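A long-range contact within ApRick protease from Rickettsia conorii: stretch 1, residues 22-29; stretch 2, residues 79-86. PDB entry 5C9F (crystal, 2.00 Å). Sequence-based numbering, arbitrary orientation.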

ATOM      1  N   TYR A  22     -21.963  11.900  -4.582  1.00 30.32           N
ATOM      2  CA  TYR A  22     -22.587  10.660  -4.979  1.00 23.79           C
ATOM      3  C   TYR A  22     -21.533   9.624  -5.282  1.00 36.25           C
ATOM      4  O   TYR A  22     -20.470   9.943  -5.795  1.00 29.07           O
ATOM      5  N   ILE A  23     -21.876   8.362  -5.014  1.00 29.84           N
ATOM      6  CA  ILE A  23     -20.983   7.238  -5.289  1.00 29.24           C
ATOM      7  C   ILE A  23     -21.778   6.060  -5.841  1.00 26.09           C
ATOM      8  O   ILE A  23     -22.840   5.744  -5.335  1.00 26.93           O
ATOM      9  N   ASN A  24     -21.260   5.478  -6.902  1.00 25.42           N
ATOM     10  CA  ASN A  24     -21.828   4.280  -7.524  1.00 31.05           C
ATOM     11  C   ASN A  24     -21.153   3.073  -6.884  1.00 32.87           C
ATOM     12  O   ASN A  24     -19.936   3.037  -6.715  1.00 41.87           O
ATOM     13  N   ALA A  25     -21.966   2.173  -6.393  1.00 30.83           N
ATOM     14  CA  ALA A  25     -21.479   0.968  -5.817  1.00 35.89           C
ATOM     15  C   ALA A  25     -22.108  -0.187  -6.575  1.00 32.98           C
ATOM     16  O   ALA A  25     -23.194  -0.057  -7.106  1.00 35.64           O
ATOM     17  N   PHE A  26     -21.481  -1.341  -6.512  1.00 28.30           N
ATOM     18  CA  PHE A  26     -22.078  -2.550  -6.966  1.00 26.35           C
ATOM     19  C   PHE A  26     -22.550  -3.368  -5.786  1.00 31.91           C
ATOM     20  O   PHE A  26     -21.760  -3.807  -4.947  1.00 31.69           O
ATOM     21  N   VAL A  27     -23.867  -3.491  -5.691  1.00 31.08           N
ATOM     22  CA  VAL A  27     -24.540  -4.179  -4.538  1.00 26.61           C
ATOM     23  C   VAL A  27     -25.100  -5.471  -5.117  1.00 31.32           C
ATOM     24  O   VAL A  27     -25.953  -5.428  -6.007  1.00 29.23           O
ATOM     25  N   ASN A  28     -24.567  -6.610  -4.642  1.00 29.53           N
ATOM     26  CA  ASN A  28     -24.924  -7.916  -5.164  1.00 44.88           C
ATOM     27  C   ASN A  28     -24.865  -7.915  -6.689  1.00 35.27           C
ATOM     28  O   ASN A  28     -25.809  -8.303  -7.360  1.00 33.08           O
ATOM     29  N   ASN A  29     -23.777  -7.371  -7.212  1.00 33.28           N
ATOM     30  CA  ASN A  29     -23.527  -7.355  -8.657  1.00 38.98           C
ATOM     31  C   ASN A  29     -24.314  -6.270  -9.415  1.00 36.36           C
ATOM     32  O   ASN A  29     -24.219  -6.213 -10.593  1.00 31.42           O
ATOM     33  N   THR A  79     -30.038  -7.037   5.018  1.00 37.02           N
ATOM     34  CA  THR A  79     -28.585  -7.218   4.945  1.00 38.40           C
ATOM     35  C   THR A  79     -28.149  -7.404   3.494  1.00 35.95           C
ATOM     36  O   THR A  79     -28.767  -8.130   2.760  1.00 35.40           O
ATOM     37  N   LEU A  80     -27.140  -6.644   3.086  1.00 32.98           N
ATOM     38  CA  LEU A  80     -26.666  -6.673   1.730  1.00 29.28           C
ATOM     39  C   LEU A  80     -25.443  -7.605   1.686  1.00 34.30           C
ATOM     40  O   LEU A  80     -24.428  -7.361   2.310  1.00 32.53           O
ATOM     41  N   ASN A  81     -25.573  -8.690   0.957  1.00 38.64           N
ATOM     42  CA  ASN A  81     -24.524  -9.699   0.912  1.00 36.98           C
ATOM     43  C   ASN A  81     -23.203  -9.105   0.475  1.00 39.57           C
ATOM     44  O   ASN A  81     -22.180  -9.378   1.084  1.00 36.93           O
ATOM     45  N   SER A  82     -23.229  -8.294  -0.567  1.00 34.55           N
ATOM     46  CA  SER A  82     -22.006  -7.739  -1.119  1.00 42.13           C
ATOM     47  C   SER A  82     -22.187  -6.297  -1.601  1.00 32.19           C
ATOM     48  O   SER A  82     -23.166  -5.976  -2.272  1.00 35.93           O
ATOM     49  N   VAL A  83     -21.311  -5.433  -1.130  1.00 30.67           N
ATOM     50  CA  VAL A  83     -21.260  -4.019  -1.520  1.00 33.64           C
ATOM     51  C   VAL A  83     -19.820  -3.730  -1.929  1.00 33.61           C
ATOM     52  O   VAL A  83     -18.916  -3.795  -1.090  1.00 35.44           O
ATOM     53  N   VAL A  84     -19.615  -3.441  -3.213  1.00 29.12           N
ATOM     54  CA  VAL A  84     -18.298  -3.176  -3.734  1.00 30.79           C
ATOM     55  C   VAL A  84     -18.214  -1.678  -4.043  1.00 28.48           C
ATOM     56  O   VAL A  84     -18.955  -1.164  -4.914  1.00 30.97           O
ATOM     57  N   ILE A  85     -17.299  -1.033  -3.349  1.00 27.17           N
ATOM     58  CA  ILE A  85     -16.866   0.343  -3.635  1.00 27.47           C
ATOM     59  C   ILE A  85     -15.317   0.310  -3.481  1.00 32.86           C
ATOM     60  O   ILE A  85     -14.789   0.490  -2.379  1.00 41.10           O
ATOM     61  N   GLY A  86     -14.610   0.035  -4.560  1.00 34.61           N
ATOM     62  CA  GLY A  86     -13.179  -0.253  -4.493  1.00 44.95           C
ATOM     63  C   GLY A  86     -12.962  -1.651  -3.948  1.00 42.63           C
ATOM     64  O   GLY A  86     -12.637  -2.578  -4.691  1.00 48.24           O
TER

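Side chains alternate along strand 22-27, as they do in any extended strand; it runs antiparallel to strand 82-84. Tyr22 lies out of reach of the second stretch, so the packing begins with Ile23. Its CA-to-CB bond points toward stretch 2, and with chi1 m and chi2 t its CG2 comes 4.0 Å from CG2 of Ile85, one buried branched side chain against another. Asn24 points away and takes no part.

Ala25 again points toward the partner, and here a small side chain sits in a close fit: its CB is 3.4 Å from CG1 of Ile85, whose rotamer is m, t, and 4.3 Å from CG1 of Val83. The backbone approaches as well, with Ala25 CA 3.4 Å from Val84 O in a CA-H...O contact.

Phe26 pairs with Val84 on the other face of the sheet. Two backbone hydrogen bonds lock the pair, Phe26 N to Val84 O at 3.0 Å and Val84 N to Phe26 O at 2.8 Å, both nearly straight. The side chains meet at their bases, CB to CB at 4.3 Å; Phe26, chi1 m, then leads its exposed ring away from stretch 2, while Val84 stays t.

Val27 returns to the buried face shared with Val83. Both valines are t, and CG1 of Val27 reaches CG2 of Val83 at 4.4 Å and, more closely, CD2 of Leu80 at 3.8 Å. Leu80, in the m, t rotamer, thus extends the apolar packing past the corner that the chain turns at Asn81.

Asn28 changes the language from apolar to polar just where the strand ends. Its backbone N donates to Ser82 O at 2.8 Å, and its side chain, sideways at CB but nearer at its end, uses chi1 m to bring OD1 within 2.9 Å of Ser82 N, which donates to it. One residue therefore meets both the N and the O of Ser82, using a side-chain acceptor beside its own backbone donor. Water 2 ties the same side chain to the corner: it accepts from Asn28 ND2 at 3.0 Å and from Asn81 N at 2.9 Å, and donates to Thr79 O at 2.8 Å. Water 1 bridges the strands nearby, donating to Ser82 OG at 3.0 Å and, weakly, to Phe26 O at 2.8 Å, while accepting from Asn29 N at 2.8 Å.

The rule is compact: aliphatic groups fill the buried face, and an asparagine with one water ties down the corner.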

ATOM      1  CB  TYR A  22     -23.509  10.879  -6.218  1.00 35.40           C
ATOM      2  CG  TYR A  22     -24.607  11.895  -5.973  1.00 37.40           C
ATOM      3  CD1 TYR A  22     -25.832  11.520  -5.428  1.00 30.46           C
ATOM      4  CD2 TYR A  22     -24.399  13.211  -6.190  1.00 37.25           C
ATOM      5  CE1 TYR A  22     -26.823  12.449  -5.156  1.00 34.47           C
ATOM      6  CE2 TYR A  22     -25.409  14.148  -5.925  1.00 37.82           C
ATOM      7  CZ  TYR A  22     -26.605  13.744  -5.412  1.00 42.21           C
ATOM      8  OH  TYR A  22     -27.597  14.637  -5.165  1.00 39.08           O
ATOM      9  CB  ILE A  23     -20.333   6.627  -4.020  1.00 40.58           C
ATOM     10  CG1 ILE A  23     -19.710   7.663  -3.132  1.00 50.27           C
ATOM     11  CG2 ILE A  23     -19.263   5.646  -4.459  1.00 48.59           C
ATOM     12  CD1 ILE A  23     -19.255   7.027  -1.823  1.00 45.52           C
ATOM     13  CB  ASN A  24     -21.561   4.300  -9.028  1.00 38.83           C
ATOM     14  CG  ASN A  24     -22.363   5.343  -9.724  1.00 40.09           C
ATOM     15  OD1 ASN A  24     -23.560   5.506  -9.461  1.00 44.56           O
ATOM     16  ND2 ASN A  24     -21.729   6.088 -10.576  1.00 51.43           N
ATOM     17  CB  ALA A  25     -21.869   0.945  -4.336  1.00 38.93           C
ATOM     18  CB  PHE A  26     -21.126  -3.338  -7.841  1.00 32.80           C
ATOM     19  CG  PHE A  26     -20.913  -2.683  -9.165  1.00 38.18           C
ATOM     20  CD1 PHE A  26     -20.013  -1.635  -9.277  1.00 54.87           C
ATOM     21  CD2 PHE A  26     -21.650  -3.065 -10.287  1.00 43.37           C
ATOM     22  CE1 PHE A  26     -19.808  -0.998 -10.487  1.00 63.29           C
ATOM     23  CE2 PHE A  26     -21.462  -2.409 -11.516  1.00 54.75           C
ATOM     24  CZ  PHE A  26     -20.537  -1.379 -11.609  1.00 48.83           C
ATOM     25  CB  VAL A  27     -25.624  -3.299  -3.956  1.00 26.20           C
ATOM     26  CG1 VAL A  27     -26.265  -3.966  -2.760  1.00 33.74           C
ATOM     27  CG2 VAL A  27     -25.053  -1.928  -3.545  1.00 30.42           C
ATOM     28  CB  ASN A  28     -26.315  -8.331  -4.681  1.00 40.87           C
ATOM     29  CG  ASN A  28     -26.418  -8.348  -3.189  1.00 41.20           C
ATOM     30  OD1 ASN A  28     -25.397  -8.448  -2.468  1.00 37.26           O
ATOM     31  ND2 ASN A  28     -27.655  -8.197  -2.688  1.00 35.30           N
ATOM     32  CB  ASN A  29     -23.751  -8.809  -9.314  1.00 39.87           C
ATOM     33  CG  ASN A  29     -23.068  -8.943 -10.659  1.00 47.70           C
ATOM     34  OD1 ASN A  29     -23.613  -9.337 -11.757  1.00 49.16           O
ATOM     35  ND2 ASN A  29     -21.834  -8.648 -10.580  1.00 35.44           N
ATOM     36  CB  THR A  79     -28.156  -8.437   5.767  1.00 50.17           C
ATOM     37  OG1 THR A  79     -28.555  -8.220   7.124  1.00 50.22           O
ATOM     38  CG2 THR A  79     -26.662  -8.628   5.697  1.00 48.21           C
ATOM     39  CB  LEU A  80     -26.349  -5.295   1.272  1.00 27.57           C
ATOM     40  CG  LEU A  80     -27.554  -4.320   1.262  1.00 34.72           C
ATOM     41  CD1 LEU A  80     -27.040  -2.916   1.059  1.00 40.52           C
ATOM     42  CD2 LEU A  80     -28.570  -4.632   0.208  1.00 32.30           C
ATOM     43  CB  ASN A  81     -24.905 -10.840  -0.038  1.00 44.64           C
ATOM     44  CG  ASN A  81     -26.126 -11.596   0.437  1.00 49.88           C
ATOM     45  OD1 ASN A  81     -26.366 -11.717   1.619  1.00 57.61           O
ATOM     46  ND2 ASN A  81     -26.912 -12.093  -0.501  1.00 68.18           N
ATOM     47  CB  SER A  82     -21.527  -8.615  -2.284  1.00 49.52           C
ATOM     48  OG  SER A  82     -20.599  -7.926  -3.109  1.00 48.33           O
ATOM     49  CB  VAL A  83     -21.634  -3.048  -0.378  1.00 27.37           C
ATOM     50  CG1 VAL A  83     -21.525  -1.586  -0.844  1.00 30.39           C
ATOM     51  CG2 VAL A  83     -23.062  -3.259   0.149  1.00 34.99           C
ATOM     52  CB  VAL A  84     -18.008  -4.009  -4.997  1.00 30.12           C
ATOM     53  CG1 VAL A  84     -16.602  -3.707  -5.534  1.00 37.95           C
ATOM     54  CG2 VAL A  84     -18.182  -5.492  -4.695  1.00 35.01           C
ATOM     55  CB  ILE A  85     -17.395   1.340  -2.591  1.00 33.99           C
ATOM     56  CG1 ILE A  85     -18.945   1.337  -2.582  1.00 38.01           C
ATOM     57  CG2 ILE A  85     -16.899   2.748  -2.936  1.00 36.60           C
ATOM     58  CD1 ILE A  85     -19.532   2.053  -1.409  1.00 35.94           C
TER
HETATM   59  O   HOH W   1     -21.610  -6.575  -5.599  1.00 30.57           O
HETATM   60  O   HOH W   2     -28.345  -9.051   0.114  1.00 31.07           O